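PDB 3OM4: levansucrase from Bacillus megaterium, which belongs to the levansucrase/invertase family of the beta-fructosidase clan and has a chain folded largely into beta-sheets. Local coordinates for residues Y260-Y265 with P270-E275. The protein carries 1 engineered substitution. Residues are numbered along the deposited sequence; the frame is centred on the assembly and turned at random.
Sequences YNRAYY and PFFQSE
Tyr260 reaches Phe272 through its backbone O, 3.5 Å from CZ of that ring; its side chain packs further along the helix, on Lys276 and Leu280. Asn261 shapes the turn that follows. Its OD1 accepts from Ala263 N at 3.0 Å, an Asx turn, with the donor standing above the carbonyl plane. Arg262 then lies across the Phe272 ring. Its CG sits over the ring centre, 3.6 Å from the centroid, a CH-pi contact. The chain runs on extended from CG to NE, which lays the guanidinium over the CD2-CE2 rim of the ring, with NH2 beside Gln273 NE2. NH1 comes within 3.4 Å of Phe272 CD2, with guanidinium and ring planes tilted 40° apart. NH1 is also hydrogen-bonded to Asn269, at the start of the helix. Tyr265 packs against the CD1-CE1 edge of the same ring. The pair is T-shaped: planes 88° apart, centroids 4.8 Å apart, the Tyr265 face receiving Phe272 CD1. With CG anti to its backbone N (chi1 166°), Phe272 turns its ring from the helix toward the loop and both partners. Glu275 CG reaches the Tyr265 ring edge, 3.5 Å from CE1, while its carboxylate forms a salt bridge with Arg20. Phe271 turns its ring edge to Tyr265 O, CE2 at 3.5 Å. The contact packs the loop after strand 238-246 onto the first turns of helix 269-281, with helix 20-24 alongside, touching Tyr265, Phe271 and Glu275.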
ATOM      1  N   TYR A 260     -13.275 -24.597   1.756  1.00  5.73           N
ATOM      2  CA  TYR A 260     -14.531 -25.155   1.240  1.00  6.11           C
ATOM      3  C   TYR A 260     -15.522 -24.091   0.754  1.00  5.90           C
ATOM      4  O   TYR A 260     -16.613 -24.427   0.282  1.00  6.03           O
ATOM      5  CB  TYR A 260     -15.207 -26.023   2.303  1.00  6.43           C
ATOM      6  CG  TYR A 260     -14.396 -27.224   2.721  1.00  7.56           C
ATOM      7  CD1 TYR A 260     -14.630 -28.478   2.156  1.00  8.95           C
ATOM      8  CD2 TYR A 260     -13.394 -27.107   3.684  1.00  8.27           C
ATOM      9  CE1 TYR A 260     -13.881 -29.589   2.540  1.00  9.64           C
ATOM     10  CE2 TYR A 260     -12.640 -28.208   4.073  1.00  9.40           C
ATOM     11  CZ  TYR A 260     -12.889 -29.443   3.500  1.00 10.24           C
ATOM     12  OH  TYR A 260     -12.143 -30.533   3.890  1.00 10.83           O
ATOM     13  N   ASN A 261     -15.144 -22.821   0.866  1.00  5.94           N
ATOM     14  CA  ASN A 261     -16.016 -21.719   0.447  1.00  6.01           C
ATOM     15  C   ASN A 261     -15.855 -21.382  -1.036  1.00  6.38           C
ATOM     16  O   ASN A 261     -14.832 -20.827  -1.450  1.00  6.18           O
ATOM     17  CB  ASN A 261     -15.766 -20.477   1.310  1.00  5.70           C
ATOM     18  CG  ASN A 261     -16.802 -19.381   1.092  1.00  5.52           C
ATOM     19  OD1 ASN A 261     -17.573 -19.411   0.131  1.00  5.62           O
ATOM     20  ND2 ASN A 261     -16.812 -18.394   1.987  1.00  3.80           N
ATOM     21  N   ARG A 262     -16.887 -21.690  -1.820  1.00  6.88           N
ATOM     22  CA  ARG A 262     -16.877 -21.452  -3.269  1.00  7.86           C
ATOM     23  C   ARG A 262     -16.660 -19.986  -3.655  1.00  7.65           C
ATOM     24  O   ARG A 262     -16.127 -19.703  -4.731  1.00  7.95           O
ATOM     25  CB  ARG A 262     -18.166 -21.970  -3.920  1.00  8.18           C
ATOM     26  CG  ARG A 262     -18.365 -23.478  -3.836  1.00 10.66           C
ATOM     27  CD  ARG A 262     -19.732 -23.861  -4.385  1.00 14.36           C
ATOM     28  NE  ARG A 262     -20.067 -25.258  -4.122  1.00 16.98           N
ATOM     29  CZ  ARG A 262     -19.904 -26.251  -4.993  1.00 18.12           C
ATOM     30  NH1 ARG A 262     -19.409 -26.014  -6.202  1.00 18.92           N
ATOM     31  NH2 ARG A 262     -20.242 -27.487  -4.654  1.00 18.46           N
ATOM     32  N   ALA A 263     -17.062 -19.066  -2.778  1.00  7.65           N
ATOM     33  CA  ALA A 263     -16.926 -17.622  -3.024  1.00  7.66           C
ATOM     34  C   ALA A 263     -15.489 -17.191  -3.327  1.00  7.74           C
ATOM     35  O   ALA A 263     -15.265 -16.228  -4.068  1.00  7.74           O
ATOM     36  CB  ALA A 263     -17.468 -16.825  -1.846  1.00  7.57           C
ATOM     37  N   TYR A 264     -14.527 -17.902  -2.746  1.00  7.56           N
ATOM     38  CA  TYR A 264     -13.110 -17.585  -2.921  1.00  7.33           C
ATOM     39  C   TYR A 264     -12.510 -18.191  -4.181  1.00  7.82           C
ATOM     40  O   TYR A 264     -11.439 -17.780  -4.625  1.00  7.82           O
ATOM     41  CB  TYR A 264     -12.305 -18.036  -1.705  1.00  7.06           C
ATOM     42  CG  TYR A 264     -12.847 -17.521  -0.399  1.00  5.82           C
ATOM     43  CD1 TYR A 264     -13.305 -16.205  -0.280  1.00  4.56           C
ATOM     44  CD2 TYR A 264     -12.910 -18.348   0.720  1.00  4.92           C
ATOM     45  CE1 TYR A 264     -13.805 -15.726   0.924  1.00  4.00           C
ATOM     46  CE2 TYR A 264     -13.406 -17.875   1.936  1.00  4.53           C
ATOM     47  CZ  TYR A 264     -13.856 -16.569   2.025  1.00  4.44           C
ATOM     48  OH  TYR A 264     -14.342 -16.102   3.221  1.00  4.65           O
ATOM     49  N   TYR A 265     -13.205 -19.172  -4.745  1.00  8.17           N
ATOM     50  CA  TYR A 265     -12.723 -19.875  -5.921  1.00  8.64           C
ATOM     51  C   TYR A 265     -13.195 -19.234  -7.217  1.00  9.45           C
ATOM     52  O   TYR A 265     -12.403 -19.019  -8.135  1.00  9.42           O
ATOM     53  CB  TYR A 265     -13.156 -21.343  -5.863  1.00  8.28           C
ATOM     54  CG  TYR A 265     -12.395 -22.152  -4.839  1.00  7.39           C
ATOM     55  CD1 TYR A 265     -11.395 -23.028  -5.236  1.00  6.12           C
ATOM     56  CD2 TYR A 265     -12.670 -22.036  -3.475  1.00  6.80           C
ATOM     57  CE1 TYR A 265     -10.682 -23.772  -4.308  1.00  6.88           C
ATOM     58  CE2 TYR A 265     -11.956 -22.779  -2.532  1.00  6.91           C
ATOM     59  CZ  TYR A 265     -10.966 -23.645  -2.962  1.00  6.90           C
ATOM     60  OH  TYR A 265     -10.252 -24.391  -2.059  1.00  8.03           O
ATOM     61  N   PRO A 270     -16.326 -28.038 -11.265  1.00 13.72           N
ATOM     62  CA  PRO A 270     -15.103 -28.805 -11.524  1.00 13.24           C
ATOM     63  C   PRO A 270     -13.825 -28.059 -11.137  1.00 12.59           C
ATOM     64  O   PRO A 270     -12.898 -28.680 -10.617  1.00 12.35           O
ATOM     65  CB  PRO A 270     -15.145 -29.038 -13.037  1.00 13.47           C
ATOM     66  CG  PRO A 270     -16.583 -29.033 -13.368  1.00 13.68           C
ATOM     67  CD  PRO A 270     -17.207 -28.020 -12.452  1.00 13.88           C
ATOM     68  N   PHE A 271     -13.779 -26.749 -11.387  1.00 12.00           N
ATOM     69  CA  PHE A 271     -12.626 -25.943 -10.983  1.00 11.17           C
ATOM     70  C   PHE A 271     -12.512 -25.925  -9.463  1.00 10.84           C
ATOM     71  O   PHE A 271     -11.444 -26.192  -8.918  1.00 10.69           O
ATOM     72  CB  PHE A 271     -12.692 -24.514 -11.540  1.00 11.34           C
ATOM     73  CG  PHE A 271     -11.605 -23.613 -11.014  1.00 11.10           C
ATOM     74  CD1 PHE A 271     -10.311 -23.697 -11.521  1.00 11.16           C
ATOM     75  CD2 PHE A 271     -11.869 -22.693 -10.001  1.00 11.32           C
ATOM     76  CE1 PHE A 271      -9.292 -22.875 -11.029  1.00 11.64           C
ATOM     77  CE2 PHE A 271     -10.861 -21.869  -9.502  1.00 11.33           C
ATOM     78  CZ  PHE A 271      -9.569 -21.962 -10.017  1.00 11.63           C
ATOM     79  N   PHE A 272     -13.623 -25.625  -8.794  1.00 10.32           N
ATOM     80  CA  PHE A 272     -13.673 -25.619  -7.338  1.00 10.02           C
ATOM     81  C   PHE A 272     -13.202 -26.955  -6.752  1.00  9.96           C
ATOM     82  O   PHE A 272     -12.317 -26.980  -5.896  1.00  9.37           O
ATOM     83  CB  PHE A 272     -15.084 -25.246  -6.854  1.00 10.23           C
ATOM     84  CG  PHE A 272     -15.326 -25.522  -5.397  1.00  9.76           C
ATOM     85  CD1 PHE A 272     -14.633 -24.825  -4.410  1.00  9.66           C
ATOM     86  CD2 PHE A 272     -16.263 -26.477  -5.010  1.00  9.61           C
ATOM     87  CE1 PHE A 272     -14.861 -25.079  -3.059  1.00  8.78           C
ATOM     88  CE2 PHE A 272     -16.495 -26.742  -3.665  1.00 10.28           C
ATOM     89  CZ  PHE A 272     -15.791 -26.039  -2.684  1.00  9.79           C
ATOM     90  N   GLN A 273     -13.764 -28.059  -7.238  1.00 10.02           N
ATOM     91  CA  GLN A 273     -13.410 -29.388  -6.727  1.00 10.42           C
ATOM     92  C   GLN A 273     -11.938 -29.764  -6.927  1.00 10.52           C
ATOM     93  O   GLN A 273     -11.302 -30.280  -6.006  1.00 10.74           O
ATOM     94  CB  GLN A 273     -14.335 -30.469  -7.304  1.00 10.39           C
ATOM     95  CG  GLN A 273     -15.824 -30.293  -6.965  1.00 10.92           C
ATOM     96  CD  GLN A 273     -16.142 -30.386  -5.474  1.00 11.47           C
ATOM     97  OE1 GLN A 273     -15.331 -30.850  -4.670  1.00 11.65           O
ATOM     98  NE2 GLN A 273     -17.337 -29.944  -5.104  1.00 12.20           N
ATOM     99  N   SER A 274     -11.399 -29.501  -8.117  1.00 10.68           N
ATOM    100  CA  SER A 274     -10.000 -29.831  -8.420  1.00 10.91           C
ATOM    101  C   SER A 274      -9.001 -28.950  -7.663  1.00 10.96           C
ATOM    102  O   SER A 274      -7.979 -29.438  -7.178  1.00 10.92           O
ATOM    103  CB  SER A 274      -9.735 -29.755  -9.924  1.00 10.86           C
ATOM    104  OG  SER A 274      -9.969 -28.448 -10.417  1.00 11.60           O
ATOM    105  N   GLU A 275      -9.311 -27.656  -7.577  1.00 11.19           N
ATOM    106  CA  GLU A 275      -8.477 -26.684  -6.873  1.00 11.44           C
ATOM    107  C   GLU A 275      -8.475 -26.956  -5.367  1.00 11.10           C
ATOM    108  O   GLU A 275      -7.427 -26.906  -4.720  1.00 10.98           O
ATOM    109  CB  GLU A 275      -8.980 -25.265  -7.164  1.00 11.77           C
ATOM    110  CG  GLU A 275      -8.096 -24.139  -6.646  1.00 13.59           C
ATOM    111  CD  GLU A 275      -7.067 -23.654  -7.657  1.00 15.53           C
ATOM    112  OE1 GLU A 275      -6.806 -24.353  -8.661  1.00 17.08           O
ATOM    113  OE2 GLU A 275      -6.512 -22.559  -7.438  1.00 16.88           O
TER